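Local coordinates for protein CalU16 (Micromonospora echinospora, PDB 4FPW) that probably confers resistance to the enediyne calicheamicin by self-sacrifice, as a small protein of the AHA1 family with a Bet v 1-like (START-type) fold, at residues R8-R13 with E171-L176; R21-R26 with Q119-V124. One frame throughout, in Å; residues are numbered along the deposited sequence.

Interaction 1 of 2, residues R8-R13 with E171-L176; sequences RALGRR and EAWAAL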
loop_
_atom_site.group_PDB
_atom_site.type_symbol
_atom_site.label_atom_id
_atom_site.label_comp_id
_atom_site.label_asym_id
_atom_site.label_seq_id
_atom_site.Cartn_x
_atom_site.Cartn_y
_atom_site.Cartn_z
ATOM N N ARG A 8 7.559 -1.754 -10.274
ATOM C CA ARG A 8 7.676 -2.531 -9.061
ATOM C C ARG A 8 9.122 -2.633 -8.647
ATOM O O ARG A 8 10.022 -2.622 -9.489
ATOM C CB ARG A 8 7.171 -3.945 -9.290
ATOM C CG ARG A 8 5.701 -4.049 -9.635
ATOM C CD ARG A 8 5.342 -5.492 -9.955
ATOM N NE ARG A 8 4.156 -5.529 -10.796
ATOM C CZ ARG A 8 4.138 -5.837 -12.090
ATOM N NH1 ARG A 8 5.241 -6.193 -12.726
ATOM N NH2 ARG A 8 2.988 -5.813 -12.749
ATOM N N ALA A 9 9.333 -2.793 -7.340
ATOM C CA ALA A 9 10.673 -2.952 -6.791
ATOM C C ALA A 9 10.681 -3.607 -5.395
ATOM O O ALA A 9 9.629 -3.928 -4.810
ATOM C CB ALA A 9 11.379 -1.609 -6.759
ATOM N N LEU A 10 11.898 -3.815 -4.897
ATOM C CA LEU A 10 12.147 -4.436 -3.616
ATOM C C LEU A 10 13.069 -3.557 -2.807
ATOM O O LEU A 10 14.058 -3.057 -3.317
ATOM C CB LEU A 10 12.768 -5.822 -3.804
ATOM C CG LEU A 10 11.861 -6.796 -4.564
ATOM C CD1 LEU A 10 12.592 -8.110 -4.797
ATOM C CD2 LEU A 10 10.559 -7.037 -3.815
ATOM N N GLY A 11 12.711 -3.357 -1.544
ATOM C CA GLY A 11 13.554 -2.663 -0.589
ATOM C C GLY A 11 13.891 -3.531 0.615
ATOM O O GLY A 11 13.801 -4.766 0.571
ATOM N N ARG A 12 14.299 -2.859 1.688
ATOM C CA ARG A 12 14.768 -3.512 2.908
ATOM C C ARG A 12 14.484 -2.611 4.098
ATOM O O ARG A 12 14.729 -1.396 4.039
ATOM C CB ARG A 12 16.272 -3.795 2.832
ATOM C CG ARG A 12 16.641 -5.102 2.135
ATOM C CD ARG A 12 18.157 -5.289 2.049
ATOM N NE ARG A 12 18.573 -6.346 1.114
ATOM C CZ ARG A 12 18.380 -7.655 1.295
ATOM N NH1 ARG A 12 17.748 -8.125 2.375
ATOM N NH2 ARG A 12 18.817 -8.513 0.382
ATOM N N ARG A 13 13.960 -3.205 5.171
ATOM C CA ARG A 13 13.689 -2.449 6.387
ATOM C C ARG A 13 13.741 -3.226 7.706
ATOM O O ARG A 13 13.551 -4.453 7.775
ATOM C CB ARG A 13 12.347 -1.717 6.282
ATOM C CG ARG A 13 12.498 -0.208 6.153
ATOM C CD ARG A 13 11.307 0.409 5.454
ATOM N NE ARG A 13 10.075 0.331 6.247
ATOM C CZ ARG A 13 9.389 1.386 6.700
ATOM N NH1 ARG A 13 9.793 2.646 6.487
ATOM N NH2 ARG A 13 8.273 1.183 7.378
ATOM N N GLU A 171 3.585 -13.560 -10.705
ATOM C CA GLU A 171 4.827 -13.991 -11.372
ATOM C C GLU A 171 5.896 -12.882 -11.374
ATOM O O GLU A 171 7.080 -13.147 -11.156
ATOM C CB GLU A 171 4.544 -14.460 -12.800
ATOM C CG GLU A 171 3.978 -15.869 -12.887
ATOM C CD GLU A 171 3.332 -16.162 -14.228
ATOM O OE1 GLU A 171 3.628 -15.448 -15.216
ATOM O OE2 GLU A 171 2.523 -17.112 -14.295
ATOM N N ALA A 172 5.470 -11.645 -11.593
ATOM C CA ALA A 172 6.384 -10.504 -11.554
ATOM C C ALA A 172 7.043 -10.302 -10.192
ATOM O O ALA A 172 8.265 -10.158 -10.107
ATOM C CB ALA A 172 5.658 -9.236 -11.971
ATOM N N TRP A 173 6.250 -10.293 -9.128
ATOM C CA TRP A 173 6.814 -10.213 -7.779
ATOM C C TRP A 173 7.612 -11.485 -7.418
ATOM O O TRP A 173 8.701 -11.403 -6.847
ATOM C CB TRP A 173 5.713 -9.988 -6.767
ATOM C CG TRP A 173 5.078 -8.652 -6.841
ATOM C CD1 TRP A 173 3.805 -8.378 -7.219
ATOM C CD2 TRP A 173 5.673 -7.407 -6.497
ATOM N NE1 TRP A 173 3.556 -7.034 -7.116
ATOM C CE2 TRP A 173 4.694 -6.412 -6.684
ATOM C CE3 TRP A 173 6.937 -7.032 -6.039
ATOM C CZ2 TRP A 173 4.939 -5.066 -6.437
ATOM C CZ3 TRP A 173 7.177 -5.704 -5.785
ATOM C CH2 TRP A 173 6.179 -4.727 -5.994
ATOM N N ALA A 174 7.081 -12.654 -7.770
ATOM C CA ALA A 174 7.779 -13.912 -7.504
ATOM C C ALA A 174 9.160 -13.922 -8.144
ATOM O O ALA A 174 10.132 -14.350 -7.515
ATOM C CB ALA A 174 6.970 -15.096 -7.993
ATOM N N ALA A 175 9.240 -13.446 -9.388
ATOM C CA ALA A 175 10.494 -13.444 -10.137
ATOM C C ALA A 175 11.467 -12.397 -9.620
ATOM O O ALA A 175 12.661 -12.615 -9.626
ATOM C CB ALA A 175 10.228 -13.224 -11.624
ATOM N N LEU A 176 10.961 -11.250 -9.203
ATOM C CA LEU A 176 11.806 -10.241 -8.548
ATOM C C LEU A 176 12.323 -10.737 -7.187
ATOM O O LEU A 176 13.420 -10.371 -6.776
ATOM C CB LEU A 176 11.038 -8.926 -8.337
ATOM C CG LEU A 176 10.642 -8.120 -9.567
ATOM C CD1 LEU A 176 9.677 -7.012 -9.181
ATOM C CD2 LEU A 176 11.867 -7.543 -10.270
#
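Arg8 lies across the indole of Trp173, joining the edge strand 7-15 of the Bet v 1-like sheet to the C-terminal helix 161-177. The arginine starts above the outer rim of the six-membered ring, its CB 3.5 Å from Trp173 CH2. CG, set anti to the carbonyl carbon by chi1 of -64°, comes to 3.4 Å from Trp173 CZ2. CD sits above the same ring, offset toward its rim, and makes a CH-pi contact at 3.8 Å from the ring centroid. Beyond CD the chain leaves the ring and reaches the Ala172 methyl. NE forms a salt bridge with Glu129, which also accepts a hydrogen bond from Trp173 NE1. One carboxylate thus holds both the arginine and the indole. The guanidinium is tilted 67° from the indole plane, and its cation-pi attraction is at most weak. Ala172 CB covers one guanidinium face, 3.2 Å from Arg8 NH1.

Ala9 O and the Leu10 side chain meet the benzo edge of the indole. Leu10 CD2 approaches Trp173 CZ3, while CD1 reaches the last turn of the helix, 4.0 Å from Leu176 CB. Ala9 O lies in the indole plane, 3.2 Å from Trp173 CZ3.

Interaction 2 of 2, residues R21-R26 with Q119-V124; sequences RSIIIR and QMLVEV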
loop_
_atom_site.group_PDB
_atom_site.type_symbol
_atom_site.label_atom_id
_atom_site.label_comp_id
_atom_site.label_asym_id
_atom_site.label_seq_id
_atom_site.Cartn_x
_atom_site.Cartn_y
_atom_site.Cartn_z
ATOM N N ARG A 21 12.393 -7.554 4.078
ATOM C CA ARG A 21 12.522 -6.999 2.714
ATOM C C ARG A 21 11.203 -6.256 2.439
ATOM O O ARG A 21 10.361 -6.160 3.329
ATOM C CB ARG A 21 12.768 -8.103 1.675
ATOM C CG ARG A 21 13.624 -9.268 2.171
ATOM C CD ARG A 21 14.526 -9.911 1.120
ATOM N NE ARG A 21 13.887 -10.196 -0.161
ATOM C CZ ARG A 21 14.477 -10.837 -1.170
ATOM N NH1 ARG A 21 15.717 -11.303 -1.050
ATOM N NH2 ARG A 21 13.823 -11.037 -2.307
ATOM N N SER A 22 11.002 -5.726 1.236
ATOM C CA SER A 22 9.746 -5.027 0.940
ATOM C C SER A 22 9.360 -4.934 -0.537
ATOM O O SER A 22 10.197 -4.993 -1.451
ATOM C CB SER A 22 9.756 -3.613 1.537
ATOM O OG SER A 22 10.845 -2.853 1.048
ATOM N N ILE A 23 8.053 -4.785 -0.711
ATOM C CA ILE A 23 7.390 -4.461 -1.954
ATOM C C ILE A 23 7.407 -2.960 -2.085
ATOM O O ILE A 23 7.154 -2.252 -1.106
ATOM C CB ILE A 23 5.928 -4.961 -1.896
ATOM C CG1 ILE A 23 5.780 -6.251 -2.705
ATOM C CG2 ILE A 23 4.921 -3.915 -2.374
ATOM C CD1 ILE A 23 6.893 -7.259 -2.501
ATOM N N ILE A 24 7.705 -2.473 -3.289
ATOM C CA ILE A 24 7.662 -1.042 -3.564
ATOM C C ILE A 24 6.968 -0.816 -4.899
ATOM O O ILE A 24 7.419 -1.309 -5.931
ATOM C CB ILE A 24 9.072 -0.425 -3.578
ATOM C CG1 ILE A 24 9.651 -0.381 -2.158
ATOM C CG2 ILE A 24 9.027 0.995 -4.123
ATOM C CD1 ILE A 24 11.148 -0.142 -2.103
ATOM N N ILE A 25 5.874 -0.062 -4.862
ATOM C CA ILE A 25 5.050 0.180 -6.017
ATOM C C ILE A 25 5.100 1.661 -6.291
ATOM O O ILE A 25 4.872 2.461 -5.379
ATOM C CB ILE A 25 3.613 -0.263 -5.758
ATOM C CG1 ILE A 25 3.539 -1.784 -5.816
ATOM C CG2 ILE A 25 2.640 0.344 -6.768
ATOM C CD1 ILE A 25 2.286 -2.334 -5.172
ATOM N N ARG A 26 5.414 2.008 -7.543
ATOM C CA ARG A 26 5.515 3.391 -7.968
ATOM C C ARG A 26 4.576 3.617 -9.125
ATOM O O ARG A 26 4.601 2.882 -10.120
ATOM C CB ARG A 26 6.937 3.733 -8.408
ATOM C CG ARG A 26 8.031 3.315 -7.424
ATOM C CD ARG A 26 9.343 4.001 -7.767
ATOM N NE ARG A 26 10.361 3.802 -6.736
ATOM C CZ ARG A 26 11.341 2.897 -6.767
ATOM N NH1 ARG A 26 11.493 2.047 -7.787
ATOM N NH2 ARG A 26 12.196 2.845 -5.752
ATOM N N GLN A 119 6.788 -15.362 1.735
ATOM C CA GLN A 119 5.484 -15.695 1.162
ATOM C C GLN A 119 4.593 -14.458 1.088
ATOM O O GLN A 119 3.963 -14.184 0.058
ATOM C CB GLN A 119 4.824 -16.753 2.031
ATOM C CG GLN A 119 3.590 -17.388 1.427
ATOM C CD GLN A 119 3.127 -18.579 2.233
ATOM O OE1 GLN A 119 3.938 -19.397 2.662
ATOM N NE2 GLN A 119 1.816 -18.683 2.448
HETATM N N MSE A 120 4.576 -13.699 2.181
HETATM C CA MSE A 120 3.793 -12.475 2.263
HETATM C C MSE A 120 4.297 -11.316 1.379
HETATM O O MSE A 120 3.587 -10.313 1.220
HETATM C CB MSE A 120 3.772 -12.009 3.713
HETATM C CG MSE A 120 2.665 -11.040 4.073
HETATM SE SE MSE A 120 2.691 -10.716 5.835
HETATM C CE MSE A 120 1.343 -9.539 5.983
ATOM N N LEU A 121 5.510 -11.396 0.827
ATOM C CA LEU A 121 5.972 -10.301 -0.050
ATOM C C LEU A 121 5.063 -10.235 -1.264
ATOM O O LEU A 121 4.361 -9.246 -1.479
ATOM C CB LEU A 121 7.418 -10.487 -0.524
ATOM C CG LEU A 121 8.564 -9.872 0.272
ATOM C CD1 LEU A 121 9.833 -9.985 -0.551
ATOM C CD2 LEU A 121 8.323 -8.431 0.633
ATOM N N VAL A 122 5.073 -11.321 -2.032
ATOM C CA VAL A 122 4.255 -11.449 -3.220
ATOM C C VAL A 122 2.837 -10.989 -2.884
ATOM O O VAL A 122 2.396 -9.939 -3.379
ATOM C CB VAL A 122 4.237 -12.901 -3.730
ATOM C CG1 VAL A 122 3.433 -13.010 -5.019
ATOM C CG2 VAL A 122 5.657 -13.412 -3.948
ATOM N N GLU A 123 2.173 -11.741 -1.992
ATOM C CA GLU A 123 0.753 -11.557 -1.634
ATOM C C GLU A 123 0.308 -10.122 -1.429
ATOM O O GLU A 123 -0.845 -9.764 -1.686
ATOM C CB GLU A 123 0.434 -12.336 -0.365
ATOM C CG GLU A 123 0.380 -13.832 -0.606
ATOM C CD GLU A 123 0.244 -14.648 0.656
ATOM O OE1 GLU A 123 0.299 -14.075 1.773
ATOM O OE2 GLU A 123 0.078 -15.878 0.516
ATOM N N VAL A 124 1.233 -9.304 -0.968
ATOM C CA VAL A 124 0.945 -7.944 -0.595
ATOM C C VAL A 124 1.195 -6.990 -1.781
ATOM O O VAL A 124 0.351 -6.141 -2.094
ATOM C CB VAL A 124 1.760 -7.647 0.673
ATOM C CG1 VAL A 124 2.285 -6.243 0.711
ATOM C CG2 VAL A 124 0.919 -7.953 1.907
#
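Ile23 and Leu121 form the tight part of this contact, where strand 20-29 meets the first turns of helix 118-138. This is the long helix that packs on the antiparallel sheet in the Bet v 1-like fold. The strand and helix segments run nearly parallel, 12° apart. Ile23 CD1 does most of the touching. It lies 3.6 Å from Leu121 CD2 and 3.8 Å from Leu121 CB, and the two side chains run alongside one another in opposite senses. The same methyl also meets the helix backbone, 3.4 Å from Leu121 O. Leu121 CD2 reaches on to the strand backbone, 3.7 Å from Ser22 CA. Trp173 of helix 161-177 packs on Ile23 as well.

Toward the partly exposed side the contact is looser. Arg21 runs across Leu121, roughly perpendicular to it, and Leu121 CD1 stands 4.1 Å from both Arg21 CB and Arg21 NE. A bend at chi3 (-46°) puts NE beside this methyl, which meets the guanidinium edge-on. The NH2 of the arginine donates a hydrogen bond to the backbone oxygen of Val177, near the end of the chain.

Dispersion and shape therefore join strand to helix here. The arginine contributes its aliphatic base and guanidinium edge to the leucine, while its charged end is tied to the C-terminal region.

How the interactions relate
Interaction 2 is a buried contact, and interaction 1 lies nearer the surface. Both use neighbouring strands of one sheet, 7-15 and 20-29, which hydrogen-bond to each other: Ala9 N is 2.8 Å from Ile24 O. The helices differ, 161-177 and 118-138, and they follow one another in the chain. The tryptophan of interaction 1 touches the isoleucine of interaction 2, with Trp173 CZ3 3.4 Å from Ile23 CG1, so the apolar packing is continuous. Chemistry changes with depth. The 8-13 edge mixes a charged side chain over an indole with leucine packing, the charge being answered from outside the segments. In 21-26 with 119-124, branched aliphatic side chains provide the centre, and an arginine borders it.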